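Formyltransferase (Francisella tularensis subsp. tularensis, PDB 4NV1) belongs to the formyltransferase family and binds dTDP-4-amino-4,6-dideoxyglucose in a pocket formed by residues from both of its family regions. Local coordinates at residues 106-111 and 212-217; 115-120 and 152-157. All blocks are in the same frame, centred on the assembly; numbering follows the deposited sequence.

Contact 1 of 2, residues 106-111 and 212-217. With 0FX (dTDP-4-amino-4,6-dideoxyglucose), chain I.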
loop_
_atom_site.group_PDB
_atom_site.type_symbol
_atom_site.label_atom_id
_atom_site.label_comp_id
_atom_site.label_asym_id
_atom_site.label_seq_id
_atom_site.Cartn_x
_atom_site.Cartn_y
_atom_site.Cartn_z
ATOM N N PRO A 106 7.012 -14.259 14.504
ATOM C CA PRO A 106 5.958 -14.284 15.536
ATOM C C PRO A 106 4.945 -13.213 15.323
ATOM O O PRO A 106 3.745 -13.517 15.342
ATOM C CB PRO A 106 6.706 -14.111 16.851
ATOM C CG PRO A 106 8.113 -13.702 16.474
ATOM C CD PRO A 106 8.369 -14.186 15.094
ATOM N N GLN A 107 5.387 -11.987 15.040
ATOM C CA GLN A 107 4.427 -10.912 14.849
ATOM C C GLN A 107 3.524 -11.104 13.606
ATOM O O GLN A 107 2.327 -10.799 13.644
ATOM C CB GLN A 107 5.017 -9.491 14.941
ATOM C CG GLN A 107 5.668 -8.959 13.663
ATOM C CD GLN A 107 6.916 -9.682 13.344
ATOM O OE1 GLN A 107 7.413 -10.468 14.160
ATOM N NE2 GLN A 107 7.506 -9.386 12.182
ATOM N N VAL A 108 4.060 -11.692 12.542
ATOM C CA VAL A 108 3.232 -11.976 11.389
ATOM C C VAL A 108 2.114 -12.917 11.794
ATOM O O VAL A 108 0.929 -12.623 11.592
ATOM C CB VAL A 108 4.015 -12.562 10.227
ATOM C CG1 VAL A 108 3.067 -12.905 9.101
ATOM C CG2 VAL A 108 5.092 -11.604 9.739
ATOM N N PHE A 109 2.484 -14.037 12.372
ATOM C CA PHE A 109 1.499 -15.029 12.836
ATOM C C PHE A 109 0.534 -14.421 13.856
ATOM O O PHE A 109 -0.614 -14.776 13.841
ATOM C CB PHE A 109 2.207 -16.293 13.384
ATOM C CG PHE A 109 2.730 -17.160 12.302
ATOM C CD1 PHE A 109 3.995 -16.975 11.808
ATOM C CD2 PHE A 109 1.915 -18.111 11.730
ATOM C CE1 PHE A 109 4.430 -17.729 10.741
ATOM C CE2 PHE A 109 2.325 -18.832 10.653
ATOM C CZ PHE A 109 3.620 -18.678 10.199
ATOM N N SER A 110 0.947 -13.476 14.685
ATOM C CA SER A 110 0.044 -12.920 15.678
ATOM C C SER A 110 -0.990 -12.043 15.012
ATOM O O SER A 110 -2.173 -12.043 15.401
ATOM C CB SER A 110 0.740 -12.194 16.859
ATOM O OG SER A 110 1.315 -13.032 17.863
ATOM N N ILE A 111 -0.602 -11.351 13.952
ATOM C CA ILE A 111 -1.537 -10.436 13.314
ATOM C C ILE A 111 -2.652 -11.241 12.713
ATOM O O ILE A 111 -3.839 -10.833 12.699
ATOM C CB ILE A 111 -0.834 -9.508 12.260
ATOM C CG1 ILE A 111 -0.047 -8.387 12.933
ATOM C CG2 ILE A 111 -1.909 -8.811 11.434
ATOM C CD1 ILE A 111 1.016 -7.740 12.047
ATOM N N LEU A 212 -3.071 -9.230 4.728
ATOM C CA LEU A 212 -2.247 -8.323 3.909
ATOM C C LEU A 212 -1.294 -7.471 4.776
ATOM O O LEU A 212 -0.082 -7.333 4.493
ATOM C CB LEU A 212 -3.157 -7.452 3.023
ATOM C CG LEU A 212 -3.731 -8.303 1.894
ATOM C CD1 LEU A 212 -4.855 -7.617 1.144
ATOM C CD2 LEU A 212 -2.629 -8.794 0.968
ATOM N N ARG A 213 -1.820 -6.936 5.874
ATOM C CA ARG A 213 -0.968 -6.222 6.785
ATOM C C ARG A 213 0.077 -7.063 7.519
ATOM O O ARG A 213 1.227 -6.591 7.735
ATOM C CB ARG A 213 -1.738 -5.264 7.691
ATOM C CG ARG A 213 -2.444 -5.929 8.879
ATOM C CD ARG A 213 -3.536 -5.041 9.400
ATOM N NE ARG A 213 -4.384 -5.615 10.441
ATOM C CZ ARG A 213 -4.268 -5.331 11.736
ATOM N NH1 ARG A 213 -3.280 -4.601 12.172
ATOM N NH2 ARG A 213 -5.124 -5.835 12.632
ATOM N N ALA A 214 -0.254 -8.314 7.823
ATOM C CA ALA A 214 0.715 -9.196 8.486
ATOM C C ALA A 214 1.890 -9.492 7.540
ATOM O O ALA A 214 3.002 -9.733 7.963
ATOM C CB ALA A 214 0.087 -10.525 8.882
ATOM N N MET A 215 1.630 -9.489 6.232
ATOM C CA MET A 215 2.648 -9.739 5.221
ATOM C C MET A 215 3.377 -8.524 4.648
ATOM O O MET A 215 4.231 -8.696 3.764
ATOM C CB MET A 215 2.022 -10.520 4.056
ATOM C CG MET A 215 1.446 -11.883 4.379
ATOM S SD MET A 215 2.587 -13.120 5.000
ATOM C CE MET A 215 3.325 -13.723 3.514
ATOM N N THR A 216 3.101 -7.352 5.211
ATOM C CA THR A 216 3.671 -6.093 4.825
ATOM C C THR A 216 4.715 -5.588 5.812
ATOM O O THR A 216 4.440 -5.284 6.991
ATOM C CB THR A 216 2.590 -5.009 4.545
ATOM O OG1 THR A 216 1.621 -5.495 3.589
ATOM C CG2 THR A 216 3.250 -3.758 4.023
ATOM N N HIS A 217 5.950 -5.569 5.309
ATOM C CA HIS A 217 7.130 -5.268 6.094
ATOM C C HIS A 217 8.207 -4.737 5.115
ATOM O O HIS A 217 9.028 -5.543 4.673
ATOM C CB HIS A 217 7.595 -6.529 6.808
ATOM C CG HIS A 217 8.512 -6.268 7.969
ATOM N ND1 HIS A 217 8.254 -6.718 9.248
ATOM C CD2 HIS A 217 9.681 -5.583 8.049
ATOM C CE1 HIS A 217 9.206 -6.310 10.062
ATOM N NE2 HIS A 217 10.085 -5.616 9.358
HETATM O O4P 0FX I . 14.970 -10.476 13.345
HETATM P P2 0FX I . 16.247 -10.109 12.547
HETATM O O3P 0FX I . 17.003 -8.798 12.582
HETATM O O1G 0FX I . 17.026 -11.405 12.052
HETATM C C1G 0FX I . 17.694 -12.247 12.962
HETATM C C2G 0FX I . 18.150 -13.344 12.013
HETATM O O2G 0FX I . 18.643 -12.806 10.782
HETATM C C3G 0FX I . 17.024 -14.306 11.691
HETATM O O3G 0FX I . 17.701 -15.355 10.966
HETATM C C4G 0FX I . 16.361 -14.746 13.011
HETATM N N4A 0FX I . 15.327 -15.752 12.817
HETATM C C5G 0FX I . 15.788 -13.569 13.811
HETATM C C6G 0FX I . 15.195 -14.028 15.137
HETATM O O5G 0FX I . 16.867 -12.665 14.056
HETATM O OPP 0FX I . 16.090 -9.689 11.016
HETATM P P 0FX I . 15.261 -10.225 9.779
HETATM O O1P 0FX I . 15.764 -11.499 9.134
HETATM O O2P 0FX I . 15.219 -8.823 9.183
HETATM O O5 0FX I . 13.707 -10.381 10.182
HETATM C C5 0FX I . 13.055 -9.236 10.744
HETATM C C4 0FX I . 11.612 -9.124 10.285
HETATM O O4 0FX I . 11.581 -8.691 8.937
HETATM C C3 0FX I . 10.809 -10.389 10.300
HETATM O O3 0FX I . 10.073 -10.565 11.521
HETATM C C2 0FX I . 9.752 -10.143 9.223
HETATM C C1 0FX I . 10.497 -9.250 8.231
HETATM N N11 0FX I . 10.860 -10.030 7.044
HETATM C C61 0FX I . 12.059 -10.649 6.991
HETATM C C51 0FX I . 12.396 -11.399 5.885
HETATM C C5A 0FX I . 13.684 -12.180 5.720
HETATM C C21 0FX I . 9.990 -10.109 6.017
HETATM O O21 0FX I . 8.806 -9.463 6.022
HETATM N N31 0FX I . 10.283 -10.773 4.894
HETATM C C41 0FX I . 11.480 -11.397 4.861
HETATM O O41 0FX I . 11.840 -12.129 3.813
#
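Ala214 sets its methyl against the turn of helix 106-113 formed by Val108 and Ile111, with CB of Ala214 3.6 Å from CB of Ile111. Where the backbones come nearest, at Val108 and Ala214, the CA atoms are 4.7 Å apart. Val108 straddles the carbonyl oxygen of Ala214 with both methyls, and its CG1 also reaches SD of Met215. CG2 of Ile111 sits over the centre of the Arg213 guanidinium, whose NH1 hydrogen-bonds to Glu145 O and whose NE forms a salt bridge with Asp210.

Gln107 leads from this packing to the ligand. Its CB does not point at 212-217; only the end of the chain comes nearer. Chi1 of 83° puts CG between the backbone N and carbonyl carbon, and the chain bends at chi2. CD lies 3.8 Å and OE1 3.7 Å from O3 of 0FX, and NE2 at the tip gives that oxygen a nearly straight hydrogen bond of 2.9 Å (178°). NE2 also lies at the edge of the His217 ring, 4.0 Å from ND1, and Ser147 OG bonds to both nitrogens. One face of His217 carries C1 of 0FX, 3.5 Å above the ring centre. Helix 106-113 and the end of helix 205-214, with the residues that follow it, meet at the wall of the dTDP-4-amino-4,6-dideoxyglucose pocket, Gln107 hydrogen-bonded to the deoxyribose and His217 packed on it.

Contact 2 of 2, residues 115-120 and 152-157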
loop_
_atom_site.group_PDB
_atom_site.type_symbol
_atom_site.label_atom_id
_atom_site.label_comp_id
_atom_site.label_asym_id
_atom_site.label_seq_id
_atom_site.Cartn_x
_atom_site.Cartn_y
_atom_site.Cartn_z
ATOM N N LEU A 115 -3.031 -14.857 18.593
ATOM C CA LEU A 115 -2.249 -15.108 19.815
ATOM C C LEU A 115 -1.441 -13.887 20.256
ATOM O O LEU A 115 -0.974 -13.115 19.409
ATOM C CB LEU A 115 -1.388 -16.342 19.589
ATOM C CG LEU A 115 -2.279 -17.598 19.379
ATOM C CD1 LEU A 115 -1.401 -18.831 19.256
ATOM C CD2 LEU A 115 -3.311 -17.814 20.494
ATOM N N PRO A 116 -1.309 -13.643 21.573
ATOM C CA PRO A 116 -0.434 -12.562 22.011
ATOM C C PRO A 116 0.932 -12.492 21.314
ATOM O O PRO A 116 1.531 -13.495 20.954
ATOM C CB PRO A 116 -0.172 -12.935 23.469
ATOM C CG PRO A 116 -1.483 -13.472 23.887
ATOM C CD PRO A 116 -1.761 -14.404 22.737
ATOM N N ILE A 117 1.450 -11.283 21.276
ATOM C CA ILE A 117 2.772 -11.001 20.719
ATOM C C ILE A 117 3.353 -10.007 21.695
ATOM O O ILE A 117 2.661 -9.225 22.350
ATOM C CB ILE A 117 2.633 -10.375 19.289
ATOM C CG1 ILE A 117 3.987 -10.011 18.690
ATOM C CG2 ILE A 117 1.851 -9.073 19.401
ATOM C CD1 ILE A 117 4.841 -11.202 18.365
ATOM N N GLY A 118 4.671 -10.008 21.786
ATOM C CA GLY A 118 5.349 -9.145 22.753
ATOM C C GLY A 118 6.809 -9.516 22.695
ATOM O O GLY A 118 7.311 -9.938 21.588
ATOM N N ALA A 119 7.501 -9.299 23.815
ATOM C CA ALA A 119 8.934 -9.654 23.907
ATOM C C ALA A 119 9.250 -10.451 25.173
ATOM O O ALA A 119 8.659 -10.180 26.175
ATOM C CB ALA A 119 9.792 -8.388 23.904
ATOM N N THR A 120 10.157 -11.403 25.067
ATOM C CA THR A 120 10.547 -12.275 26.113
ATOM C C THR A 120 12.074 -12.324 26.203
ATOM O O THR A 120 12.777 -12.351 25.162
ATOM C CB THR A 120 10.103 -13.696 25.773
ATOM O OG1 THR A 120 8.707 -13.743 25.561
ATOM C CG2 THR A 120 10.440 -14.691 26.930
ATOM N N ALA A 152 8.620 -3.347 15.210
ATOM C CA ALA A 152 9.359 -2.240 15.828
ATOM C C ALA A 152 8.918 -1.925 17.264
ATOM O O ALA A 152 9.763 -1.498 18.031
ATOM C CB ALA A 152 9.288 -0.963 15.012
ATOM N N LYS A 153 7.640 -2.101 17.608
ATOM C CA LYS A 153 7.217 -2.034 19.016
ATOM C C LYS A 153 7.858 -3.134 19.823
ATOM O O LYS A 153 8.191 -2.886 20.973
ATOM C CB LYS A 153 5.689 -2.160 19.227
ATOM C CG LYS A 153 5.001 -0.815 19.277
ATOM C CD LYS A 153 3.696 -0.760 18.489
ATOM C CE LYS A 153 2.760 -1.829 18.942
ATOM N NZ LYS A 153 1.384 -1.295 19.011
ATOM N N VAL A 154 7.981 -4.325 19.246
ATOM C CA VAL A 154 8.466 -5.506 19.956
ATOM C C VAL A 154 9.949 -5.290 20.261
ATOM O O VAL A 154 10.394 -5.409 21.419
ATOM C CB VAL A 154 8.146 -6.799 19.200
ATOM C CG1 VAL A 154 8.912 -7.989 19.706
ATOM C CG2 VAL A 154 6.639 -7.103 19.360
ATOM N N GLN A 155 10.645 -4.767 19.267
ATOM C CA GLN A 155 12.072 -4.526 19.381
ATOM C C GLN A 155 12.383 -3.546 20.455
ATOM O O GLN A 155 13.203 -3.806 21.327
ATOM C CB GLN A 155 12.706 -4.164 18.030
ATOM C CG GLN A 155 14.180 -4.390 17.965
ATOM C CD GLN A 155 14.749 -4.197 16.553
ATOM O OE1 GLN A 155 15.251 -3.122 16.240
ATOM N NE2 GLN A 155 14.672 -5.215 15.719
ATOM N N LYS A 156 11.726 -2.412 20.452
ATOM C CA LYS A 156 11.821 -1.480 21.547
ATOM C C LYS A 156 11.439 -2.047 22.923
ATOM O O LYS A 156 12.033 -1.711 23.956
ATOM C CB LYS A 156 10.850 -0.361 21.213
ATOM C CG LYS A 156 10.933 0.852 22.107
ATOM C CD LYS A 156 10.565 2.100 21.312
ATOM C CE LYS A 156 11.368 2.198 20.008
ATOM N NZ LYS A 156 10.529 2.438 18.786
ATOM N N LYS A 157 10.460 -2.939 22.973
ATOM C CA LYS A 157 10.098 -3.529 24.271
ATOM C C LYS A 157 11.265 -4.424 24.739
ATOM O O LYS A 157 11.705 -4.392 25.880
ATOM C CB LYS A 157 8.794 -4.308 24.110
ATOM C CG LYS A 157 8.329 -5.012 25.384
ATOM C CD LYS A 157 8.045 -3.994 26.486
ATOM C CE LYS A 157 6.848 -3.134 26.178
ATOM N NZ LYS A 157 6.905 -1.970 27.092
#
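Val154 reaches from helix 147-170 to Ile117 and Gly118 of strand 117-123. The apolar touches are few. CG2 of Val154 meets CG1 of Ile117 at 4.0 Å, the two side chains crossing at about a right angle. Ala119 turns its methyl toward the helix, where CB lies 4.3 Å from CG1 of Val154 and 4.0 Å from CG of Lys157.

A second set pairs aliphatic carbon with backbone oxygen. With chi1 at 166°, CG1 of Val154 is anti to its own backbone N and comes to 3.1 Å from Gly118 O, a close approach. CB of Ala119 in turn faces Val154 O at 3.9 Å.

Lys157 is the charged residue that touches the strand. Beyond CG its chain bends at chi2 and chi3 and leads away, and NZ makes its salt bridge with Glu160 on the same helix.

The short axes pass 7.2 Å apart at 26°, so strand and helix run nearly the same way. Backbone bonds of the strand join Ile117 with Val139 and Ala119 with Glu137 on strand 133-139, and Thr120 with His94 on its other neighbour. No hydrogen bond crosses between the two segments: their contact is van der Waals, side chain on side chain and side chain on backbone oxygen.

How the contacts relate
Helix 106-113 is followed in the chain by strand 117-123, and the two contacts touch at that junction, with centres about 13 Å apart. Ser110 OG lies 2.8 Å from Leu115 O, a probable hydrogen bond, and CD1 of Ile117 packs 3.5 Å from Gln107 N. Helix 147-170 also serves both: Val154 belongs to contact 2, while Val150 and Tyr151, one turn earlier, touch Ile111 and Gln107 of contact 1. Contact 1 bonds the ligand through Gln107, whereas the side chain of Ile117 is about 9 Å from 0FX. Contact 2 thus lies in the sheet-and-helix body behind the pocket residue Gln107, whereas contact 1 joins that body to the C-terminal region.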